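F-actin-capping protein subunit alpha (Plasmodium berghei, PDB 7A0H) probably caps the fast-growing barbed ends of actin filaments, blocking subunit exchange there, and here forms an asymmetric homodimer. Local coordinates at residues L81-K86 with S161-E166; V118-K123 with E244-S249; Y171-L176 with V198-A203; Q205-T210 with V237-D242. One frame throughout, in Å; residues are numbered along the deposited sequence.

Contact 1. Residues L81-K86 with S161-E166; sequences LHPNLK and SVYASE
P83 carries this contact, its ring lying obliquely across the side chain of Y163. P83 CB passes 3.4 Å from V162 O. CG comes closer, with P83 CG 3.2 Å from V162 O and against S161 OG. P83 CD turns to the tyrosine and reaches Y163 CE1 at 3.3 Å. The Y163 ring gets there because its CG is anti to the carbonyl carbon (chi1 -52°); L81 O meets the ring edge, 3.6 Å from Y163 CE1. S161 OG, anti to its backbone N, sits over one ring face toward the rim. A water accepts from V162 N at 2.9 Å and donates weakly to N84 OD1. Within the turn, K86 N bonds to H82 O and L85 N to H82 ND1 in the imidazole plane. K86 NZ bonds to P83 O, nearly along the C=O axis, and forms a salt bridge with E114 of helix 112-131. Residues 83-86 form the turn of a beta hairpin joining antiparallel strands 79-82 and 87-92 of the four-stranded sheet, and rest on strand 154-167 of the five-stranded sheet. R117 of the same helix bonds to N84 OD1 and V162 O, while I69 of strand 66-70 packs on S161 and Y163.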
loop_
_atom_site.group_PDB
_atom_site.type_symbol
_atom_site.label_atom_id
_atom_site.label_comp_id
_atom_site.label_asym_id
_atom_site.label_seq_id
_atom_site.Cartn_x
_atom_site.Cartn_y
_atom_site.Cartn_z
ATOM N N LEU A 81 12.796 28.043 -4.740
ATOM C CA LEU A 81 14.130 28.592 -4.948
ATOM C C LEU A 81 15.024 27.520 -5.521
ATOM O O LEU A 81 14.991 26.349 -5.099
ATOM C CB LEU A 81 14.746 29.129 -3.654
ATOM C CG LEU A 81 16.150 29.766 -3.765
ATOM C CD1 LEU A 81 16.125 31.098 -4.514
ATOM C CD2 LEU A 81 16.767 29.957 -2.376
ATOM N N HIS A 82 15.769 27.898 -6.506
ATOM C CA HIS A 82 16.967 27.127 -6.792
ATOM C C HIS A 82 18.182 27.908 -6.227
ATOM O O HIS A 82 18.569 28.918 -6.805
ATOM C CB HIS A 82 17.103 26.929 -8.295
ATOM C CG HIS A 82 18.205 25.994 -8.679
ATOM N ND1 HIS A 82 19.529 26.361 -8.652
ATOM C CD2 HIS A 82 18.159 24.746 -9.210
ATOM C CE1 HIS A 82 20.254 25.387 -9.183
ATOM N NE2 HIS A 82 19.453 24.388 -9.504
ATOM N N PRO A 83 18.768 27.503 -5.103
ATOM C CA PRO A 83 19.751 28.376 -4.424
ATOM C C PRO A 83 21.078 28.561 -5.166
ATOM O O PRO A 83 21.716 29.616 -5.051
ATOM C CB PRO A 83 19.931 27.714 -3.056
ATOM C CG PRO A 83 19.357 26.379 -3.171
ATOM C CD PRO A 83 18.224 26.486 -4.181
ATOM N N ASN A 84 21.497 27.614 -5.966
ATOM C CA ASN A 84 22.694 27.901 -6.730
ATOM C C ASN A 84 22.476 28.802 -7.903
ATOM O O ASN A 84 23.329 29.646 -8.176
ATOM C CB ASN A 84 23.382 26.623 -7.157
ATOM C CG ASN A 84 24.053 25.948 -5.972
ATOM O OD1 ASN A 84 24.113 26.525 -4.848
ATOM N ND2 ASN A 84 24.423 24.707 -6.152
ATOM N N LEU A 85 21.389 28.609 -8.684
ATOM C CA LEU A 85 21.158 29.518 -9.800
ATOM C C LEU A 85 20.591 30.868 -9.381
ATOM O O LEU A 85 20.623 31.804 -10.197
ATOM C CB LEU A 85 20.223 28.877 -10.862
ATOM C CG LEU A 85 20.833 27.622 -11.481
ATOM C CD1 LEU A 85 19.870 26.776 -12.215
ATOM C CD2 LEU A 85 21.919 28.040 -12.425
ATOM N N LYS A 86 20.039 30.991 -8.170
ATOM C CA LYS A 86 19.465 32.260 -7.743
ATOM C C LYS A 86 18.279 32.618 -8.631
ATOM O O LYS A 86 18.240 33.645 -9.312
ATOM C CB LYS A 86 20.539 33.347 -7.767
ATOM C CG LYS A 86 21.715 33.109 -6.757
ATOM C CD LYS A 86 21.144 33.019 -5.317
ATOM C CE LYS A 86 22.224 33.074 -4.212
ATOM N NZ LYS A 86 23.072 31.850 -4.113
ATOM N N SER A 161 21.051 19.819 -2.956
ATOM C CA SER A 161 20.923 21.261 -2.906
ATOM C C SER A 161 21.188 21.682 -1.497
ATOM O O SER A 161 20.918 20.910 -0.600
ATOM C CB SER A 161 19.470 21.692 -3.317
ATOM O OG SER A 161 19.408 23.091 -3.228
ATOM N N VAL A 162 21.634 22.913 -1.274
ATOM C CA VAL A 162 21.676 23.422 0.093
ATOM C C VAL A 162 20.965 24.777 0.133
ATOM O O VAL A 162 21.255 25.666 -0.695
ATOM C CB VAL A 162 23.116 23.551 0.669
ATOM C CG1 VAL A 162 23.002 23.968 2.119
ATOM C CG2 VAL A 162 23.936 22.149 0.726
ATOM N N TYR A 163 20.084 24.952 1.138
ATOM C CA TYR A 163 19.272 26.152 1.303
ATOM C C TYR A 163 19.609 26.886 2.594
ATOM O O TYR A 163 19.803 26.259 3.640
ATOM C CB TYR A 163 17.698 25.837 1.353
ATOM C CG TYR A 163 17.205 25.010 0.210
ATOM C CD1 TYR A 163 16.695 25.618 -0.960
ATOM C CD2 TYR A 163 17.317 23.649 0.247
ATOM C CE1 TYR A 163 16.310 24.871 -2.060
ATOM C CE2 TYR A 163 16.879 22.864 -0.835
ATOM C CZ TYR A 163 16.374 23.457 -1.973
ATOM O OH TYR A 163 15.972 22.669 -3.062
ATOM N N ALA A 164 19.597 28.213 2.558
ATOM C CA ALA A 164 19.991 28.971 3.748
ATOM C C ALA A 164 18.968 30.028 4.107
ATOM O O ALA A 164 18.455 30.729 3.222
ATOM C CB ALA A 164 21.295 29.700 3.535
ATOM N N SER A 165 18.695 30.154 5.409
ATOM C CA SER A 165 17.802 31.208 5.895
ATOM C C SER A 165 18.318 31.669 7.243
ATOM O O SER A 165 19.160 31.002 7.870
ATOM C CB SER A 165 16.320 30.739 5.991
ATOM O OG SER A 165 16.245 29.509 6.746
ATOM N N GLU A 166 17.761 32.774 7.718
ATOM C CA GLU A 166 18.315 33.547 8.831
ATOM C C GLU A 166 17.126 34.015 9.671
ATOM O O GLU A 166 16.446 34.961 9.286
ATOM C CB GLU A 166 19.131 34.724 8.319
ATOM C CG GLU A 166 19.235 35.922 9.292
ATOM C CD GLU A 166 20.477 36.775 9.049
ATOM O OE1 GLU A 166 21.066 36.677 7.937
ATOM O OE2 GLU A 166 20.875 37.524 9.979
HETATM O O HOH W 1 22.905 24.311 -3.478
#

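Contact 2. Residues V118-K123 with E244-S249; sequences VACNNK and ENFASS
N245 O is gripped twice from one residue, by the backbone N-H and the hydroxyl of S249; S249 OG lies 2.9 Å from N245 O, above the carbonyl plane. Both bonds lie within one turn near the start of helix 243-266, which packs against helix 112-131 in the capping-protein fold. The two axes come within 8.3 Å and cross at -45°. Small residues explain the closeness: C120 CA and A247 CA are 4.6 Å apart, and the methyl of A247 fits among A119, C120 and K123. There A247 CB lies 3.5 Å from A119 O and equally near K123 CG. The K123 chain bends at chi2 (-40°) and then runs straight over A247 toward E244, whose extended side chain it meets at about a right angle. The resulting salt bridge includes a weak hydrogen bond, K123 NZ to E244 OE2 at 3.3 Å, on the more exposed side of the interface. Next to the ammonium, K123 CE rests 3.6 Å from S248 OG, a hydroxyl that bonds to a glycerol probably taken up from the crystallisation liquor. The opposite flank is buried against the sheet. There the F246 ring meets the rings of F200 and Y116, and C120 SG makes a sulfur-aromatic contact at its edge, 88° off the ring normal and 4.2 Å from F246 CE2.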
loop_
_atom_site.group_PDB
_atom_site.type_symbol
_atom_site.label_atom_id
_atom_site.label_comp_id
_atom_site.label_asym_id
_atom_site.label_seq_id
_atom_site.Cartn_x
_atom_site.Cartn_y
_atom_site.Cartn_z
ATOM N N VAL A 118 27.398 27.993 0.395
ATOM C CA VAL A 118 28.216 27.623 -0.759
ATOM C C VAL A 118 29.133 26.463 -0.362
ATOM O O VAL A 118 29.205 25.446 -1.079
ATOM C CB VAL A 118 29.001 28.818 -1.286
ATOM C CG1 VAL A 118 30.037 28.379 -2.255
ATOM C CG2 VAL A 118 28.017 29.888 -2.044
ATOM N N ALA A 119 29.821 26.595 0.802
ATOM C CA ALA A 119 30.740 25.553 1.253
ATOM C C ALA A 119 29.988 24.246 1.506
ATOM O O ALA A 119 30.432 23.150 1.120
ATOM C CB ALA A 119 31.446 25.981 2.558
ATOM N N CYS A 120 28.871 24.323 2.216
ATOM C CA CYS A 120 28.131 23.090 2.393
ATOM C C CYS A 120 27.659 22.517 1.064
ATOM O O CYS A 120 27.648 21.296 0.902
ATOM C CB CYS A 120 26.964 23.293 3.278
ATOM S SG CYS A 120 27.316 23.575 5.044
ATOM N N ASN A 121 27.392 23.373 0.080
ATOM C CA ASN A 121 26.943 22.899 -1.223
ATOM C C ASN A 121 28.054 22.123 -1.924
ATOM O O ASN A 121 27.824 21.043 -2.495
ATOM C CB ASN A 121 26.508 24.104 -2.088
ATOM C CG ASN A 121 26.232 23.704 -3.508
ATOM O OD1 ASN A 121 25.197 23.115 -3.780
ATOM N ND2 ASN A 121 27.192 23.923 -4.398
ATOM N N ASN A 122 29.264 22.695 -1.951
ATOM C CA ASN A 122 30.399 22.027 -2.601
ATOM C C ASN A 122 30.746 20.692 -1.968
ATOM O O ASN A 122 31.036 19.721 -2.679
ATOM C CB ASN A 122 31.646 22.908 -2.532
ATOM C CG ASN A 122 31.388 24.228 -3.160
ATOM O OD1 ASN A 122 30.358 24.366 -3.853
ATOM N ND2 ASN A 122 32.260 25.186 -2.949
ATOM N N LYS A 123 30.708 20.613 -0.641
ATOM C CA LYS A 123 31.053 19.343 -0.006
ATOM C C LYS A 123 29.944 18.304 -0.266
ATOM O O LYS A 123 30.243 17.114 -0.446
ATOM C CB LYS A 123 31.157 19.504 1.509
ATOM C CG LYS A 123 32.292 20.373 2.030
ATOM C CD LYS A 123 33.575 20.168 1.268
ATOM C CE LYS A 123 34.693 21.151 1.788
ATOM N NZ LYS A 123 35.930 20.885 0.955
ATOM N N GLU A 244 34.755 26.156 5.683
ATOM C CA GLU A 244 34.929 24.920 4.955
ATOM C C GLU A 244 35.018 23.720 5.883
ATOM O O GLU A 244 34.411 22.655 5.613
ATOM C CB GLU A 244 36.192 25.041 4.142
ATOM C CG GLU A 244 36.516 23.829 3.430
ATOM C CD GLU A 244 37.740 23.951 2.514
ATOM O OE1 GLU A 244 38.195 25.083 2.170
ATOM O OE2 GLU A 244 38.266 22.855 2.202
ATOM N N ASN A 245 35.724 23.854 6.994
ATOM C CA ASN A 245 35.821 22.734 7.922
ATOM C C ASN A 245 34.454 22.411 8.505
ATOM O O ASN A 245 34.142 21.250 8.787
ATOM C CB ASN A 245 36.797 23.040 9.060
ATOM C CG ASN A 245 38.282 23.038 8.635
ATOM O OD1 ASN A 245 38.642 22.612 7.528
ATOM N ND2 ASN A 245 39.150 23.555 9.546
ATOM N N PHE A 246 33.655 23.459 8.747
ATOM C CA PHE A 246 32.256 23.319 9.173
ATOM C C PHE A 246 31.462 22.419 8.211
ATOM O O PHE A 246 30.854 21.456 8.627
ATOM C CB PHE A 246 31.645 24.736 9.291
ATOM C CG PHE A 246 30.137 24.788 9.706
ATOM C CD1 PHE A 246 29.773 25.052 11.027
ATOM C CD2 PHE A 246 29.115 24.592 8.759
ATOM C CE1 PHE A 246 28.437 25.128 11.417
ATOM C CE2 PHE A 246 27.761 24.601 9.139
ATOM C CZ PHE A 246 27.405 24.922 10.462
ATOM N N ALA A 247 31.602 22.651 6.912
ATOM C CA ALA A 247 30.908 21.888 5.881
ATOM C C ALA A 247 31.384 20.441 5.894
ATOM O O ALA A 247 30.573 19.469 5.865
ATOM C CB ALA A 247 31.181 22.611 4.529
ATOM N N SER A 248 32.690 20.253 5.981
ATOM C CA SER A 248 33.274 18.902 6.019
ATOM C C SER A 248 32.770 18.128 7.221
ATOM O O SER A 248 32.421 16.958 7.082
ATOM C CB SER A 248 34.803 19.006 6.016
ATOM O OG SER A 248 35.296 19.158 4.665
ATOM N N SER A 249 32.633 18.773 8.398
ATOM C CA SER A 249 32.171 18.052 9.581
ATOM C C SER A 249 30.724 17.591 9.429
ATOM O O SER A 249 30.394 16.442 9.719
ATOM C CB SER A 249 32.259 18.912 10.863
ATOM O OG SER A 249 33.522 19.507 11.048
#

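Contact 3. Residues Y171-L176 with V198-A203; sequences YNLFLL and VNFLEA
Two first torsions bring the aromatic pair together: Y171 CG lies anti to its carbonyl carbon (chi1 -64°), whereas F200 CG takes the crowded position between backbone N and carbonyl carbon (chi1 73°). The phenyl ring thereby reaches across to the neighbouring strand, and the tyrosine turns its edge toward the phenylalanine face in an offset edge-to-face stack. Centroid separation between the Y171 and F200 rings is 5.5 Å, with planes at 70°. The rim of the phenyl ring also presses on the tyrosine's first carbon, F200 CE2 standing 3.4 Å from Y171 CB and 3.9 Å from L173 CD1. At the next hydrogen-bonded pair, V198 CG1, also in the crowded position, lies 4.0 Å from L173 CB.

The register is set by the backbone. Y171 with F200 and L173 with V198 are hydrogen-bonded antiparallel pairs, each carrying two bonds, of which Y171 N to F200 O is the shortest at 2.8 Å. The bond from F200 N to Y171 O differs from the other three in approaching above the carbonyl plane. Between these rungs N172 and N199 form a non-hydrogen-bonded pair, backed by a CA-H...O contact from N172 CA to V198 O at 3.3 Å. Their side chains occupy the other face of the sheet, where N172 OD1 is bonded by N197 ND2.

Helix 112-131 covers Y171 and L173 and sends Y116 against F200, which F246 of helix 243-266 also meets. This is an antiparallel beta hairpin of strands 170-183 and 187-200, part of the helix-covered five-stranded sheet of the capping-protein fold.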
loop_
_atom_site.group_PDB
_atom_site.type_symbol
_atom_site.label_atom_id
_atom_site.label_comp_id
_atom_site.label_asym_id
_atom_site.label_seq_id
_atom_site.Cartn_x
_atom_site.Cartn_y
_atom_site.Cartn_z
ATOM N N TYR A 171 21.171 31.293 12.223
ATOM C CA TYR A 171 21.290 30.826 10.860
ATOM C C TYR A 171 20.693 29.439 10.710
ATOM O O TYR A 171 20.464 28.736 11.690
ATOM C CB TYR A 171 22.712 30.732 10.336
ATOM C CG TYR A 171 23.480 32.015 10.216
ATOM C CD1 TYR A 171 22.825 33.241 10.047
ATOM C CD2 TYR A 171 24.854 32.002 10.249
ATOM C CE1 TYR A 171 23.536 34.416 9.945
ATOM C CE2 TYR A 171 25.583 33.170 10.152
ATOM C CZ TYR A 171 24.924 34.371 9.992
ATOM O OH TYR A 171 25.662 35.522 9.888
ATOM N N ASN A 172 20.426 29.057 9.462
ATOM C CA ASN A 172 19.833 27.747 9.269
ATOM C C ASN A 172 20.274 27.216 7.924
ATOM O O ASN A 172 20.344 27.952 6.933
ATOM C CB ASN A 172 18.301 27.789 9.365
ATOM C CG ASN A 172 17.708 26.409 9.304
ATOM O OD1 ASN A 172 17.511 25.739 10.336
ATOM N ND2 ASN A 172 17.510 25.915 8.080
ATOM N N LEU A 173 20.677 25.993 7.913
ATOM C CA LEU A 173 21.025 25.375 6.657
ATOM C C LEU A 173 20.292 24.046 6.542
ATOM O O LEU A 173 20.274 23.236 7.486
ATOM C CB LEU A 173 22.517 25.188 6.560
ATOM C CG LEU A 173 23.479 26.367 6.436
ATOM C CD1 LEU A 173 24.868 25.737 6.854
ATOM C CD2 LEU A 173 23.556 26.931 5.078
ATOM N N PHE A 174 19.772 23.812 5.360
ATOM C CA PHE A 174 19.017 22.630 5.059
ATOM C C PHE A 174 19.701 22.007 3.881
ATOM O O PHE A 174 19.853 22.669 2.843
ATOM C CB PHE A 174 17.595 22.970 4.748
ATOM C CG PHE A 174 16.698 21.745 4.522
ATOM C CD1 PHE A 174 16.324 20.969 5.595
ATOM C CD2 PHE A 174 16.252 21.394 3.246
ATOM C CE1 PHE A 174 15.482 19.862 5.436
ATOM C CE2 PHE A 174 15.380 20.276 3.051
ATOM C CZ PHE A 174 14.988 19.530 4.136
ATOM N N LEU A 175 20.186 20.774 4.090
ATOM C CA LEU A 175 20.999 20.047 3.110
ATOM C C LEU A 175 20.169 18.869 2.696
ATOM O O LEU A 175 19.614 18.173 3.571
ATOM C CB LEU A 175 22.347 19.524 3.685
ATOM C CG LEU A 175 23.413 20.500 4.216
ATOM C CD1 LEU A 175 23.065 20.842 5.642
ATOM C CD2 LEU A 175 24.882 19.984 4.093
ATOM N N LEU A 176 20.172 18.592 1.398
ATOM C CA LEU A 176 19.218 17.633 0.838
ATOM C C LEU A 176 19.780 16.895 -0.367
ATOM O O LEU A 176 20.343 17.501 -1.323
ATOM C CB LEU A 176 17.945 18.366 0.391
ATOM C CG LEU A 176 16.777 17.588 -0.287
ATOM C CD1 LEU A 176 16.154 16.613 0.694
ATOM C CD2 LEU A 176 15.691 18.647 -0.768
ATOM N N VAL A 198 20.599 22.187 10.138
ATOM C CA VAL A 198 21.342 22.695 11.285
ATOM C C VAL A 198 20.933 24.136 11.529
ATOM O O VAL A 198 20.906 24.959 10.600
ATOM C CB VAL A 198 22.883 22.601 11.154
ATOM C CG1 VAL A 198 23.330 23.231 9.932
ATOM C CG2 VAL A 198 23.541 23.311 12.313
ATOM N N ASN A 199 20.622 24.441 12.770
ATOM C CA ASN A 199 20.260 25.797 13.147
ATOM C C ASN A 199 21.324 26.263 14.147
ATOM O O ASN A 199 21.457 25.670 15.215
ATOM C CB ASN A 199 18.834 25.815 13.741
ATOM C CG ASN A 199 18.301 27.223 13.922
ATOM O OD1 ASN A 199 18.182 27.989 12.950
ATOM N ND2 ASN A 199 18.085 27.611 15.179
ATOM N N PHE A 200 22.006 27.375 13.846
ATOM C CA PHE A 200 23.269 27.661 14.523
ATOM C C PHE A 200 23.625 29.140 14.453
ATOM O O PHE A 200 23.184 29.869 13.561
ATOM C CB PHE A 200 24.433 26.861 13.907
ATOM C CG PHE A 200 24.837 27.368 12.582
ATOM C CD1 PHE A 200 26.036 28.006 12.427
ATOM C CD2 PHE A 200 24.011 27.228 11.471
ATOM C CE1 PHE A 200 26.400 28.529 11.170
ATOM C CE2 PHE A 200 24.374 27.736 10.215
ATOM C CZ PHE A 200 25.544 28.406 10.064
ATOM N N LEU A 201 24.473 29.552 15.393
ATOM C CA LEU A 201 25.136 30.850 15.345
ATOM C C LEU A 201 26.562 30.732 14.815
ATOM O O LEU A 201 27.227 29.704 14.952
ATOM C CB LEU A 201 25.178 31.487 16.732
ATOM C CG LEU A 201 23.835 31.934 17.251
ATOM C CD1 LEU A 201 23.977 32.054 18.745
ATOM C CD2 LEU A 201 23.344 33.284 16.510
ATOM N N GLU A 202 27.054 31.836 14.266
ATOM C CA GLU A 202 28.451 31.902 13.825
ATOM C C GLU A 202 29.414 31.531 14.937
ATOM O O GLU A 202 30.431 30.869 14.701
ATOM C CB GLU A 202 28.742 33.319 13.344
ATOM C CG GLU A 202 29.942 33.451 12.474
ATOM C CD GLU A 202 29.967 34.780 11.776
ATOM O OE1 GLU A 202 28.881 35.456 11.709
ATOM O OE2 GLU A 202 31.079 35.124 11.312
ATOM N N ALA A 203 29.122 31.955 16.151
ATOM C CA ALA A 203 30.034 31.783 17.260
ATOM C C ALA A 203 30.000 30.371 17.809
ATOM O O ALA A 203 30.905 30.001 18.543
ATOM C CB ALA A 203 29.704 32.820 18.343
#

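Contact 4. Residues Q205-T210 with V237-D242; sequences QEIILT and VSVTND
Three backbone bonds hold the open end of the antiparallel beta hairpin of strands 206-220 and 223-238. I207 and V237 make a hydrogen-bonded pair, I207 N to V237 O and V237 N to I207 O both nearly straight at 165°. Past the formal strand end comes another rung, V239 N to Q205 O at 2.7 Å, with the donor above the carbonyl plane. Between them E206 and S238 pair without hydrogen bonds, E206 CA pointing a C-H at V237 O from 3.3 Å, their side chains on the exposed face.

On the buried face I207 places CG1 in the crowded position between N and carbonyl carbon (chi1 67°). It runs alongside V237, with I207 CG1 4.0 Å from V237 CB, and crosses V239 at about a right angle, I207 CD1 ending 3.9 Å from V239 CG1.

Farther out, an ST turn leads into the helix: T240 OG1 accepts from D242 N at 3.1 Å. D242 is the N-cap of helix 243-266, bonding to N245 N. That helix covers the buried face, F246 meeting I207, S249 meeting V237, and I250 and V253 meeting L209. V198 and F200 of strand 187-200 adjoin I207, while strand 223-238 is the outermost strand of the five-stranded sheet within this chain.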
loop_
_atom_site.group_PDB
_atom_site.type_symbol
_atom_site.label_atom_id
_atom_site.label_comp_id
_atom_site.label_asym_id
_atom_site.label_seq_id
_atom_site.Cartn_x
_atom_site.Cartn_y
_atom_site.Cartn_z
ATOM N N GLN A 205 30.515 26.621 18.795
ATOM C CA GLN A 205 31.520 25.575 18.538
ATOM C C GLN A 205 30.894 24.194 18.525
ATOM O O GLN A 205 31.551 23.213 18.129
ATOM C CB GLN A 205 32.689 25.632 19.519
ATOM C CG GLN A 205 33.428 26.998 19.374
ATOM C CD GLN A 205 34.641 27.154 20.321
ATOM O OE1 GLN A 205 34.544 27.020 21.537
ATOM N NE2 GLN A 205 35.794 27.409 19.727
ATOM N N GLU A 206 29.638 24.106 18.932
ATOM C CA GLU A 206 28.883 22.870 18.851
ATOM C C GLU A 206 27.537 23.114 18.170
ATOM O O GLU A 206 26.812 24.063 18.484
ATOM C CB GLU A 206 28.684 22.310 20.255
ATOM C CG GLU A 206 28.092 20.941 20.180
ATOM C CD GLU A 206 27.983 20.273 21.521
ATOM O OE1 GLU A 206 26.847 20.329 22.072
ATOM O OE2 GLU A 206 29.028 19.718 22.015
ATOM N N ILE A 207 27.213 22.255 17.224
ATOM C CA ILE A 207 25.931 22.364 16.551
ATOM C C ILE A 207 25.246 21.035 16.675
ATOM O O ILE A 207 25.865 20.017 16.980
ATOM C CB ILE A 207 26.047 22.748 15.090
ATOM C CG1 ILE A 207 26.697 21.583 14.394
ATOM C CG2 ILE A 207 26.686 24.147 15.023
ATOM C CD1 ILE A 207 27.108 21.958 12.983
ATOM N N ILE A 208 23.932 21.091 16.480
ATOM C CA ILE A 208 23.054 19.940 16.420
ATOM C C ILE A 208 22.687 19.770 14.959
ATOM O O ILE A 208 22.249 20.719 14.318
ATOM C CB ILE A 208 21.793 20.138 17.253
ATOM C CG1 ILE A 208 22.165 20.333 18.722
ATOM C CG2 ILE A 208 20.887 18.932 17.170
ATOM C CD1 ILE A 208 23.191 19.312 19.211
ATOM N N LEU A 209 22.973 18.634 14.427
ATOM C CA LEU A 209 22.621 18.257 13.075
ATOM C C LEU A 209 21.533 17.173 13.217
ATOM O O LEU A 209 21.725 16.187 13.918
ATOM C CB LEU A 209 23.859 17.765 12.344
ATOM C CG LEU A 209 23.589 17.391 10.900
ATOM C CD1 LEU A 209 23.305 18.651 9.970
ATOM C CD2 LEU A 209 24.746 16.606 10.374
ATOM N N THR A 210 20.322 17.476 12.741
ATOM C CA THR A 210 19.170 16.555 12.688
ATOM C C THR A 210 18.981 16.127 11.250
ATOM O O THR A 210 19.183 16.935 10.336
ATOM C CB THR A 210 17.869 17.221 13.093
ATOM O OG1 THR A 210 17.712 18.364 12.232
ATOM C CG2 THR A 210 17.904 17.618 14.546
ATOM N N VAL A 237 27.907 17.870 16.911
ATOM C CA VAL A 237 29.103 17.968 16.109
ATOM C C VAL A 237 29.942 19.147 16.635
ATOM O O VAL A 237 29.406 20.235 16.883
ATOM C CB VAL A 237 28.717 18.183 14.642
ATOM C CG1 VAL A 237 29.979 18.170 13.722
ATOM C CG2 VAL A 237 27.688 17.139 14.271
ATOM N N SER A 238 31.257 18.950 16.730
ATOM C CA SER A 238 32.183 20.025 17.131
ATOM C C SER A 238 32.704 20.763 15.906
ATOM O O SER A 238 33.154 20.138 14.943
ATOM C CB SER A 238 33.364 19.442 17.927
ATOM O OG SER A 238 32.946 18.975 19.223
ATOM N N VAL A 239 32.683 22.095 15.945
ATOM C CA VAL A 239 32.996 22.894 14.777
ATOM C C VAL A 239 33.758 24.105 15.257
ATOM O O VAL A 239 33.794 24.412 16.442
ATOM C CB VAL A 239 31.716 23.353 13.998
ATOM C CG1 VAL A 239 30.966 22.171 13.552
ATOM C CG2 VAL A 239 30.854 24.218 14.886
ATOM N N THR A 240 34.282 24.844 14.297
ATOM C CA THR A 240 35.001 26.103 14.515
ATOM C C THR A 240 34.413 27.184 13.591
ATOM O O THR A 240 33.520 26.927 12.791
ATOM C CB THR A 240 36.515 25.982 14.206
ATOM O OG1 THR A 240 36.707 25.742 12.799
ATOM C CG2 THR A 240 37.135 24.814 14.960
ATOM N N ASN A 241 35.001 28.361 13.637
ATOM C CA ASN A 241 34.631 29.410 12.715
ATOM C C ASN A 241 35.186 29.217 11.310
ATOM O O ASN A 241 34.927 30.054 10.448
ATOM C CB ASN A 241 35.015 30.784 13.298
ATOM C CG ASN A 241 36.518 31.012 13.457
ATOM O OD1 ASN A 241 37.379 30.197 13.092
ATOM N ND2 ASN A 241 36.834 32.165 14.025
ATOM N N ASP A 242 35.933 28.151 11.032
ATOM C CA ASP A 242 36.390 27.919 9.658
ATOM C C ASP A 242 35.237 27.302 8.868
ATOM O O ASP A 242 34.791 26.205 9.220
ATOM C CB ASP A 242 37.622 27.000 9.633
ATOM C CG ASP A 242 38.086 26.702 8.199
ATOM O OD1 ASP A 242 37.565 25.741 7.593
ATOM O OD2 ASP A 242 38.952 27.440 7.661
#

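In the fold
From the N terminus, the turn 81-86 comes first and contact 1 closes its loop at 161-166, around helix 112-131. Contact 2 starts on that helix, inside the loop, and closes only at 244-249, so contacts 1 and 2 cross; N84 ND2 meets N121 OD1 where they touch. Within the long span of contact 2 lie two short hairpin closures in series, contact 3 and then contact 4. Neighbouring strands of one sheet link contact 1 to contact 3 (154-167 beside 170-183) and contact 3 to contact 4 (187-200 beside 206-220). F246 of helix 243-266 touches F200 and I207, and C120 of helix 112-131 touches L173, so both helices of contact 2 rest on that sheet.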